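Local coordinates for vibralactone Cyclase (Boreostereum vibrans, PDB 6KD0), which probably catalyses the cyclization that forms the fused bicyclic beta-lactone of vibralactone, at residues Gln204-Tyr208 with Phe326-Thr330; Tyr95-Val101 with Gln126-Ile132; Leu273-Gly279 with Glu300-Tyr306. All blocks are in the same frame, centred on the assembly; numbering follows the deposited sequence.

Contact 1: residues Gln204-Tyr208 with Phe326-Thr330; sequences QLVQY and FQEET
This buried contact packs the C-terminal helix 321-338 of an alpha/beta hydrolase fold along strand 203-207 of its central sheet. The axes of strand 204-207 and helix 326-330 run nearly antiparallel, at 162°, 11.1 Å apart at closest; the nearest CA pair is Leu205 with Thr330, 8.0 Å apart. Gln204-Gln207 are extended, and Tyr208 then turns with positive phi (37/57). Leu205 and Gln207 point toward the helix, Leu205 (chi1 t) bringing CD1 to 3.4 Å from Thr330 O. Gln207 (m, t) reaches between Phe326 and Thr330: its OE1 accepts a hydrogen bond from Gln176 NE2, and its NE2 lies at the edge of the Phe326 ring, 3.5 Å from CE1. Phe326 (chi1 t) meets the Tyr208 ring edge, CZ 3.7 Å from Tyr208 CE2. Tyr208 also touches Ser177, Asp281 and His311, probably the catalytic triad, so this strand end borders the likely active site. Thr330 (m) hydrogen-bonds OG1 to Phe326 O within the helix at 2.9 Å. A water accepts from Gln207 NE2 at 3.3 Å and donates to Gln327 OE1 at 2.7 Å. Gln207 NE2 gives Thr330 OG1 a weak hydrogen bond of 2.8 Å, bent to 124°.

Contact 2: residues Tyr95-Val101 with Gln126-Ile132; sequences YPLLYWV and QVCAVSI
Leu97 CD2 and Val130 CG2, 3.6 Å apart, form the apolar centre of two parallel strands joined by a beta-alpha-beta crossover through helix 115-125. Val130 (t) sets CG1 3.8 Å from Tyr99 CD1, and Ile132 CG2 lies 3.6 Å from Tyr99 CE1. On the face of Leu98 and Trp100, Leu98 CB meets Val127 CG2 at 4.1 Å, and Phe338 of helix 321-338 packs on Leu98 and Val127. Strands 97-101 and 128-132 cross at -24°, 4.6 Å apart at closest, with Leu97 opposite Cys128, Leu98 opposite Ala129 and Tyr99 opposite Val130. The ladder runs Cys128 N to Pro96 O (2.9 Å), Leu98 N to Cys128 O (2.8 Å), Val130 N to Leu98 O (2.8 Å) and Trp100 N to Val130 O (2.7 Å). Further out, one water accepts hydrogen bonds from Ser131 OG (2.8 Å) and Ile132 N (3.1 Å) and donates to Trp100 O (2.9 Å). At the other end Gln126 NE2 hydrogen-bonds to Asp123 O, and a second water lies 2.8 Å from Tyr95 OH and Gln126 OE1.

Contact 3: residues Leu273-Gly279 with Glu300-Tyr306; sequences LFFMSCG and ETRMTMY
The last beta-alpha-beta unit of the alpha/beta hydrolase sheet pairs strand 273-278 with the edge strand 301-307, helix 284-296 making the crossover. The parallel strands lie 4.8 Å apart at closest and cross at -17°, in unbroken register from Leu273 opposite Thr301 to Cys278 opposite Tyr306. Backbone N of Leu273, Phe275 and Ser277 donates to O of Glu300, Arg302 and Thr304, and N of Arg302, Thr304 and Tyr306 to O of Leu273, Phe275 and Ser277, all at 2.9 Å. Gly279 N closes the ladder on Tyr306 O at 2.8 Å. Met303 (tpp) sets CE 3.5 Å from Phe275 CD1; its SD, 5.3 Å from that ring's centroid and oblique, makes a Met-aromatic contact. Met305 CE lies 3.3 Å from Ser277 OG. On the other face Phe274 CZ is 3.7 Å from Thr304 OG1. Backbone bonds thus set the register, Met303 and Met305 pack on Phe275 and Ser277, and the face of Phe274 and Met276 meets helix 321-338 by apolar packing, a Thr304-Glu329 hydrogen bond and an Arg302-Trp336 cation-pi contact.

All three contacts reach one central sheet, and helix 321-338 packs on residues of each. Contacts 1 and 3 adjoin, their centres about 8 Å apart: strands 203-207 and 273-278 are neighbours, Tyr208 N lies 2.7 Å from Met276 O, probably a hydrogen bond, and Thr330 OG1 is 3.3 Å from Met276 SD. Contact 2 lies farther along the sheet, its centre about 14 Å from that of contact 1 and 20 Å from that of contact 3; it touches contact 1 where Trp100 CH2 lies 3.7 Å from Gln207 OE1. The probable Ser177-His311-Asp281 triad meets contact 1 through Tyr208 and contact 3 through Cys278, whereas Val101 of contact 2 touches the presumed nucleophile elbow.

Contact 1: residues Gln204-Tyr208 with Phe326-Thr330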
loop_
_atom_site.group_PDB
_atom_site.type_symbol
_atom_site.label_atom_id
_atom_site.label_comp_id
_atom_site.label_asym_id
_atom_site.label_seq_id
_atom_site.Cartn_x
_atom_site.Cartn_y
_atom_site.Cartn_z
ATOM N N GLN A 204 -7.758 -1.421 7.848
ATOM C CA GLN A 204 -6.919 -0.883 6.797
ATOM C C GLN A 204 -5.457 -0.921 7.204
ATOM O O GLN A 204 -5.108 -0.515 8.312
ATOM C CB GLN A 204 -7.308 0.555 6.463
ATOM C CG GLN A 204 -6.364 1.193 5.472
ATOM C CD GLN A 204 -7.002 2.372 4.801
ATOM O OE1 GLN A 204 -7.747 3.118 5.435
ATOM N NE2 GLN A 204 -6.740 2.541 3.510
ATOM N N LEU A 205 -4.601 -1.380 6.295
ATOM C CA LEU A 205 -3.160 -1.385 6.499
ATOM C C LEU A 205 -2.523 -0.582 5.383
ATOM O O LEU A 205 -2.856 -0.789 4.213
ATOM C CB LEU A 205 -2.597 -2.811 6.493
ATOM C CG LEU A 205 -1.108 -2.949 6.843
ATOM C CD1 LEU A 205 -0.870 -4.265 7.570
ATOM C CD2 LEU A 205 -0.215 -2.867 5.606
ATOM N N VAL A 206 -1.604 0.323 5.728
ATOM C CA VAL A 206 -0.854 1.010 4.681
ATOM C C VAL A 206 0.624 1.041 5.040
ATOM O O VAL A 206 1.013 1.043 6.215
ATOM C CB VAL A 206 -1.382 2.441 4.394
ATOM C CG1 VAL A 206 -2.827 2.393 3.918
ATOM C CG2 VAL A 206 -1.250 3.314 5.615
ATOM N N GLN A 207 1.457 1.063 4.008
ATOM C CA GLN A 207 2.900 1.160 4.182
ATOM C C GLN A 207 3.375 2.420 3.478
ATOM O O GLN A 207 3.202 2.548 2.262
ATOM C CB GLN A 207 3.614 -0.074 3.616
ATOM C CG GLN A 207 3.042 -1.413 4.083
ATOM C CD GLN A 207 3.528 -2.591 3.246
ATOM O OE1 GLN A 207 3.608 -2.502 2.019
ATOM N NE2 GLN A 207 3.836 -3.711 3.902
ATOM N N TYR A 208 3.976 3.337 4.244
ATOM C CA TYR A 208 4.659 4.550 3.789
ATOM C C TYR A 208 3.987 5.225 2.588
ATOM O O TYR A 208 4.646 5.432 1.569
ATOM C CB TYR A 208 6.145 4.225 3.491
ATOM C CG TYR A 208 6.460 2.912 2.762
ATOM C CD1 TYR A 208 6.340 2.806 1.384
ATOM C CD2 TYR A 208 6.908 1.779 3.456
ATOM C CE1 TYR A 208 6.631 1.627 0.709
ATOM C CE2 TYR A 208 7.193 0.585 2.785
ATOM C CZ TYR A 208 7.059 0.519 1.413
ATOM O OH TYR A 208 7.328 -0.643 0.706
ATOM N N PHE A 326 10.015 -6.759 8.473
ATOM C CA PHE A 326 9.004 -5.847 7.943
ATOM C C PHE A 326 7.831 -6.615 7.329
ATOM O O PHE A 326 6.660 -6.297 7.578
ATOM C CB PHE A 326 9.649 -4.905 6.916
ATOM C CG PHE A 326 8.769 -3.730 6.513
ATOM C CD1 PHE A 326 7.735 -3.888 5.596
ATOM C CD2 PHE A 326 8.993 -2.469 7.046
ATOM C CE1 PHE A 326 6.921 -2.795 5.226
ATOM C CE2 PHE A 326 8.197 -1.378 6.682
ATOM C CZ PHE A 326 7.167 -1.547 5.774
ATOM N N GLN A 327 8.119 -7.639 6.527
ATOM C CA GLN A 327 7.006 -8.397 5.946
ATOM C C GLN A 327 6.247 -9.181 7.017
ATOM O O GLN A 327 5.008 -9.262 6.976
ATOM C CB GLN A 327 7.476 -9.328 4.833
ATOM C CG GLN A 327 6.315 -10.019 4.111
ATOM C CD GLN A 327 5.396 -9.046 3.368
ATOM O OE1 GLN A 327 5.742 -7.882 3.140
ATOM N NE2 GLN A 327 4.230 -9.529 2.972
ATOM N N GLU A 328 6.970 -9.737 7.998
ATOM C CA GLU A 328 6.320 -10.460 9.090
ATOM C C GLU A 328 5.405 -9.544 9.891
ATOM O O GLU A 328 4.303 -9.941 10.280
ATOM C CB GLU A 328 7.366 -11.090 10.012
ATOM C CG GLU A 328 8.121 -12.265 9.402
ATOM C CD GLU A 328 9.369 -12.633 10.210
ATOM O OE1 GLU A 328 9.494 -12.149 11.360
ATOM O OE2 GLU A 328 10.221 -13.395 9.697
ATOM N N GLU A 329 5.844 -8.312 10.143
ATOM C CA GLU A 329 5.015 -7.362 10.877
ATOM C C GLU A 329 3.853 -6.847 10.030
ATOM O O GLU A 329 2.789 -6.528 10.579
ATOM C CB GLU A 329 5.867 -6.206 11.387
ATOM C CG GLU A 329 5.065 -5.197 12.215
ATOM C CD GLU A 329 5.919 -4.451 13.225
ATOM O OE1 GLU A 329 5.340 -3.872 14.179
ATOM O OE2 GLU A 329 7.164 -4.436 13.057
ATOM N N THR A 330 4.028 -6.765 8.704
ATOM C CA THR A 330 2.893 -6.520 7.814
ATOM C C THR A 330 1.820 -7.577 8.031
ATOM O O THR A 330 0.630 -7.268 8.213
ATOM C CB THR A 330 3.344 -6.537 6.343
ATOM O OG1 THR A 330 4.258 -5.460 6.092
ATOM C CG2 THR A 330 2.134 -6.407 5.403
HETATM O O HOH W 1 4.553 -5.934 1.623
#

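Contact 2: residues Tyr95-Val101 with Gln126-Ile132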
loop_
_atom_site.group_PDB
_atom_site.type_symbol
_atom_site.label_atom_id
_atom_site.label_comp_id
_atom_site.label_asym_id
_atom_site.label_seq_id
_atom_site.Cartn_x
_atom_site.Cartn_y
_atom_site.Cartn_z
ATOM N N TYR A 95 -13.999 -17.334 3.384
ATOM C CA TYR A 95 -12.902 -16.746 4.137
ATOM C C TYR A 95 -13.049 -15.237 4.195
ATOM O O TYR A 95 -13.757 -14.647 3.373
ATOM C CB TYR A 95 -11.558 -17.102 3.489
ATOM C CG TYR A 95 -11.369 -18.585 3.358
ATOM C CD1 TYR A 95 -10.846 -19.328 4.409
ATOM C CD2 TYR A 95 -11.749 -19.250 2.199
ATOM C CE1 TYR A 95 -10.680 -20.696 4.304
ATOM C CE2 TYR A 95 -11.578 -20.623 2.078
ATOM C CZ TYR A 95 -11.046 -21.336 3.128
ATOM O OH TYR A 95 -10.889 -22.697 2.987
ATOM N N PRO A 96 -12.384 -14.579 5.152
ATOM C CA PRO A 96 -12.328 -13.112 5.119
ATOM C C PRO A 96 -11.655 -12.626 3.846
ATOM O O PRO A 96 -11.016 -13.394 3.113
ATOM C CB PRO A 96 -11.514 -12.741 6.363
ATOM C CG PRO A 96 -11.530 -13.993 7.242
ATOM C CD PRO A 96 -11.653 -15.148 6.303
ATOM N N LEU A 97 -11.805 -11.322 3.591
ATOM C CA LEU A 97 -11.472 -10.702 2.308
ATOM C C LEU A 97 -10.373 -9.667 2.517
ATOM O O LEU A 97 -10.554 -8.730 3.297
ATOM C CB LEU A 97 -12.713 -10.022 1.717
ATOM C CG LEU A 97 -12.948 -9.970 0.207
ATOM C CD1 LEU A 97 -13.756 -8.736 -0.205
ATOM C CD2 LEU A 97 -11.680 -10.076 -0.577
ATOM N N LEU A 98 -9.249 -9.828 1.823
ATOM C CA LEU A 98 -8.164 -8.853 1.826
ATOM C C LEU A 98 -8.042 -8.238 0.435
ATOM O O LEU A 98 -7.840 -8.960 -0.545
ATOM C CB LEU A 98 -6.839 -9.510 2.215
ATOM C CG LEU A 98 -5.598 -8.622 2.069
ATOM C CD1 LEU A 98 -5.576 -7.511 3.119
ATOM C CD2 LEU A 98 -4.324 -9.462 2.136
ATOM N N TYR A 99 -8.138 -6.915 0.345
ATOM C CA TYR A 99 -8.052 -6.211 -0.938
ATOM C C TYR A 99 -6.751 -5.415 -0.934
ATOM O O TYR A 99 -6.598 -4.493 -0.131
ATOM C CB TYR A 99 -9.266 -5.307 -1.128
ATOM C CG TYR A 99 -9.330 -4.603 -2.456
ATOM C CD1 TYR A 99 -9.873 -5.252 -3.561
ATOM C CD2 TYR A 99 -8.906 -3.285 -2.595
ATOM C CE1 TYR A 99 -9.963 -4.638 -4.785
ATOM C CE2 TYR A 99 -8.986 -2.650 -3.835
ATOM C CZ TYR A 99 -9.532 -3.342 -4.921
ATOM O OH TYR A 99 -9.652 -2.746 -6.152
ATOM N N TRP A 100 -5.825 -5.773 -1.822
ATOM C CA TRP A 100 -4.448 -5.290 -1.785
ATOM C C TRP A 100 -4.179 -4.369 -2.969
ATOM O O TRP A 100 -4.500 -4.715 -4.117
ATOM C CB TRP A 100 -3.466 -6.473 -1.785
ATOM C CG TRP A 100 -2.065 -6.019 -1.948
ATOM C CD1 TRP A 100 -1.406 -5.794 -3.134
ATOM C CD2 TRP A 100 -1.158 -5.642 -0.905
ATOM N NE1 TRP A 100 -0.137 -5.331 -2.881
ATOM C CE2 TRP A 100 0.044 -5.236 -1.525
ATOM C CE3 TRP A 100 -1.232 -5.637 0.494
ATOM C CZ2 TRP A 100 1.159 -4.821 -0.794
ATOM C CZ3 TRP A 100 -0.120 -5.214 1.218
ATOM C CH2 TRP A 100 1.056 -4.811 0.567
ATOM N N VAL A 101 -3.585 -3.202 -2.695
ATOM C CA VAL A 101 -3.286 -2.200 -3.720
ATOM C C VAL A 101 -1.773 -2.022 -3.821
ATOM O O VAL A 101 -1.127 -1.474 -2.907
ATOM C CB VAL A 101 -3.965 -0.860 -3.429
ATOM C CG1 VAL A 101 -3.927 0.026 -4.689
ATOM C CG2 VAL A 101 -5.380 -1.098 -2.952
ATOM N N GLN A 126 -5.375 -17.628 6.001
ATOM C CA GLN A 126 -6.647 -18.174 5.549
ATOM C C GLN A 126 -7.622 -17.049 5.192
ATOM O O GLN A 126 -8.709 -16.927 5.756
ATOM C CB GLN A 126 -7.225 -19.119 6.606
ATOM C CG GLN A 126 -6.354 -20.363 6.823
ATOM C CD GLN A 126 -6.331 -21.272 5.604
ATOM O OE1 GLN A 126 -7.321 -21.921 5.288
ATOM N NE2 GLN A 126 -5.208 -21.292 4.897
ATOM N N VAL A 127 -7.203 -16.210 4.239
ATOM C CA VAL A 127 -8.059 -15.169 3.685
ATOM C C VAL A 127 -7.937 -15.234 2.173
ATOM O O VAL A 127 -6.932 -15.700 1.640
ATOM C CB VAL A 127 -7.693 -13.750 4.182
ATOM C CG1 VAL A 127 -7.720 -13.682 5.713
ATOM C CG2 VAL A 127 -6.332 -13.337 3.640
ATOM N N CYS A 128 -8.982 -14.776 1.486
ATOM C CA CYS A 128 -8.932 -14.556 0.049
ATOM C C CYS A 128 -8.344 -13.174 -0.199
ATOM O O CYS A 128 -8.848 -12.183 0.331
ATOM C CB CYS A 128 -10.321 -14.648 -0.580
ATOM S SG CYS A 128 -11.088 -16.259 -0.355
ATOM N N ALA A 129 -7.282 -13.113 -0.986
ATOM C CA ALA A 129 -6.658 -11.846 -1.337
ATOM C C ALA A 129 -7.083 -11.433 -2.737
ATOM O O ALA A 129 -7.341 -12.275 -3.601
ATOM C CB ALA A 129 -5.138 -11.930 -1.265
ATOM N N VAL A 130 -7.143 -10.124 -2.960
ATOM C CA VAL A 130 -7.486 -9.560 -4.261
ATOM C C VAL A 130 -6.442 -8.506 -4.595
ATOM O O VAL A 130 -6.094 -7.688 -3.736
ATOM C CB VAL A 130 -8.894 -8.932 -4.242
ATOM C CG1 VAL A 130 -9.273 -8.441 -5.626
ATOM C CG2 VAL A 130 -9.906 -9.917 -3.698
ATOM N N SER A 131 -5.937 -8.535 -5.824
ATOM C CA SER A 131 -4.948 -7.585 -6.325
ATOM C C SER A 131 -5.425 -7.066 -7.676
ATOM O O SER A 131 -5.910 -7.848 -8.496
ATOM C CB SER A 131 -3.591 -8.260 -6.471
ATOM O OG SER A 131 -2.573 -7.296 -6.708
ATOM N N ILE A 132 -5.294 -5.764 -7.932
ATOM C CA ILE A 132 -5.894 -5.196 -9.140
ATOM C C ILE A 132 -4.894 -4.346 -9.920
ATOM O O ILE A 132 -4.012 -3.687 -9.353
ATOM C CB ILE A 132 -7.183 -4.394 -8.829
ATOM C CG1 ILE A 132 -6.885 -2.947 -8.392
ATOM C CG2 ILE A 132 -8.059 -5.166 -7.845
ATOM C CD1 ILE A 132 -6.203 -2.822 -7.019
HETATM O O HOH W 2 -8.252 -23.485 3.210
HETATM O O HOH W 3 -2.850 -4.530 -6.435
#

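Contact 3: residues Leu273-Gly279 with Glu300-Tyr306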
loop_
_atom_site.group_PDB
_atom_site.type_symbol
_atom_site.label_atom_id
_atom_site.label_comp_id
_atom_site.label_asym_id
_atom_site.label_seq_id
_atom_site.Cartn_x
_atom_site.Cartn_y
_atom_site.Cartn_z
ATOM N N LEU A 273 -6.684 1.361 11.705
ATOM C CA LEU A 273 -5.583 1.636 10.794
ATOM C C LEU A 273 -4.273 1.128 11.373
ATOM O O LEU A 273 -3.870 1.555 12.457
ATOM C CB LEU A 273 -5.481 3.135 10.519
ATOM C CG LEU A 273 -4.251 3.577 9.734
ATOM C CD1 LEU A 273 -4.258 2.976 8.334
ATOM C CD2 LEU A 273 -4.217 5.095 9.668
ATOM N N PHE A 274 -3.588 0.268 10.617
ATOM C CA PHE A 274 -2.239 -0.194 10.920
ATOM C C PHE A 274 -1.303 0.480 9.923
ATOM O O PHE A 274 -1.388 0.226 8.715
ATOM C CB PHE A 274 -2.149 -1.720 10.840
ATOM C CG PHE A 274 -0.836 -2.299 11.335
ATOM C CD1 PHE A 274 0.255 -2.423 10.489
ATOM C CD2 PHE A 274 -0.720 -2.772 12.633
ATOM C CE1 PHE A 274 1.447 -2.970 10.942
ATOM C CE2 PHE A 274 0.469 -3.318 13.097
ATOM C CZ PHE A 274 1.557 -3.419 12.246
ATOM N N PHE A 275 -0.416 1.332 10.432
ATOM C CA PHE A 275 0.410 2.211 9.623
ATOM C C PHE A 275 1.868 1.809 9.778
ATOM O O PHE A 275 2.353 1.633 10.902
ATOM C CB PHE A 275 0.201 3.666 10.054
ATOM C CG PHE A 275 0.631 4.665 9.036
ATOM C CD1 PHE A 275 1.974 4.940 8.843
ATOM C CD2 PHE A 275 -0.316 5.342 8.268
ATOM C CE1 PHE A 275 2.376 5.869 7.892
ATOM C CE2 PHE A 275 0.087 6.274 7.319
ATOM C CZ PHE A 275 1.427 6.530 7.139
ATOM N N MET A 276 2.564 1.641 8.657
ATOM C CA MET A 276 3.963 1.242 8.676
ATOM C C MET A 276 4.783 2.321 7.993
ATOM O O MET A 276 4.462 2.723 6.875
ATOM C CB MET A 276 4.156 -0.102 7.977
ATOM C CG MET A 276 3.254 -1.163 8.524
ATOM S SD MET A 276 3.556 -2.749 7.757
ATOM C CE MET A 276 5.090 -3.213 8.562
ATOM N N SER A 277 5.845 2.770 8.652
ATOM C CA SER A 277 6.640 3.894 8.185
ATOM C C SER A 277 8.106 3.500 8.090
ATOM O O SER A 277 8.607 2.724 8.908
ATOM C CB SER A 277 6.487 5.094 9.122
ATOM O OG SER A 277 7.105 6.268 8.586
ATOM N N CYS A 278 8.791 4.046 7.090
ATOM C CA CYS A 278 10.239 3.934 6.980
ATOM C C CYS A 278 10.857 5.263 7.389
ATOM O O CYS A 278 10.376 6.331 6.986
ATOM C CB CYS A 278 10.664 3.556 5.559
ATOM S SG CYS A 278 10.168 1.883 5.111
ATOM N N GLY A 279 11.940 5.199 8.165
ATOM C CA GLY A 279 12.480 6.414 8.753
ATOM C C GLY A 279 13.210 7.301 7.763
ATOM O O GLY A 279 13.174 8.525 7.877
ATOM N N GLU A 300 -9.256 3.915 15.890
ATOM C CA GLU A 300 -8.230 3.062 16.474
ATOM C C GLU A 300 -7.091 2.826 15.488
ATOM O O GLU A 300 -7.310 2.589 14.297
ATOM C CB GLU A 300 -8.801 1.716 16.917
ATOM C CG GLU A 300 -7.786 0.899 17.746
ATOM C CD GLU A 300 -8.278 -0.499 18.082
ATOM O OE1 GLU A 300 -9.362 -0.885 17.599
ATOM O OE2 GLU A 300 -7.575 -1.214 18.824
ATOM N N THR A 301 -5.875 2.796 16.021
ATOM C CA THR A 301 -4.697 3.078 15.227
ATOM C C THR A 301 -3.472 2.440 15.868
ATOM O O THR A 301 -3.339 2.415 17.099
ATOM C CB THR A 301 -4.571 4.599 15.122
ATOM O OG1 THR A 301 -4.785 5.034 13.777
ATOM C CG2 THR A 301 -3.291 5.093 15.671
ATOM N N ARG A 302 -2.599 1.898 15.023
ATOM C CA ARG A 302 -1.288 1.413 15.426
ATOM C C ARG A 302 -0.257 1.892 14.420
ATOM O O ARG A 302 -0.538 1.966 13.226
ATOM C CB ARG A 302 -1.247 -0.103 15.539
ATOM C CG ARG A 302 -2.007 -0.619 16.726
ATOM C CD ARG A 302 -1.724 -2.071 17.025
ATOM N NE ARG A 302 -2.609 -2.523 18.094
ATOM C CZ ARG A 302 -2.709 -3.774 18.534
ATOM N NH1 ARG A 302 -1.970 -4.743 17.997
ATOM N NH2 ARG A 302 -3.561 -4.055 19.519
ATOM N N MET A 303 0.920 2.245 14.915
ATOM C CA MET A 303 2.009 2.765 14.107
ATOM C C MET A 303 3.223 1.884 14.360
ATOM O O MET A 303 3.442 1.438 15.489
ATOM C CB MET A 303 2.290 4.220 14.493
ATOM C CG MET A 303 3.692 4.738 14.236
ATOM S SD MET A 303 3.963 5.049 12.490
ATOM C CE MET A 303 2.571 6.122 12.130
ATOM N N THR A 304 3.977 1.591 13.304
ATOM C CA THR A 304 5.260 0.907 13.413
ATOM C C THR A 304 6.266 1.684 12.594
ATOM O O THR A 304 6.038 1.900 11.399
ATOM C CB THR A 304 5.201 -0.530 12.899
ATOM O OG1 THR A 304 4.182 -1.246 13.600
ATOM C CG2 THR A 304 6.545 -1.194 13.127
ATOM N N MET A 305 7.373 2.081 13.220
ATOM C CA MET A 305 8.425 2.846 12.561
ATOM C C MET A 305 9.680 1.990 12.382
ATOM O O MET A 305 10.141 1.343 13.333
ATOM C CB MET A 305 8.745 4.116 13.362
ATOM C CG MET A 305 9.983 4.863 12.870
ATOM S SD MET A 305 9.811 5.581 11.201
ATOM C CE MET A 305 8.536 6.828 11.478
ATOM N N TYR A 306 10.233 1.981 11.167
ATOM C CA TYR A 306 11.512 1.341 10.876
ATOM C C TYR A 306 12.572 2.414 10.673
ATOM O O TYR A 306 12.729 2.945 9.561
ATOM C CB TYR A 306 11.407 0.432 9.646
ATOM C CG TYR A 306 10.775 -0.895 9.984
ATOM C CD1 TYR A 306 9.421 -0.986 10.275
ATOM C CD2 TYR A 306 11.546 -2.052 10.057
ATOM C CE1 TYR A 306 8.850 -2.194 10.609
ATOM C CE2 TYR A 306 10.978 -3.272 10.388
ATOM C CZ TYR A 306 9.633 -3.334 10.657
ATOM O OH TYR A 306 9.056 -4.539 10.995
#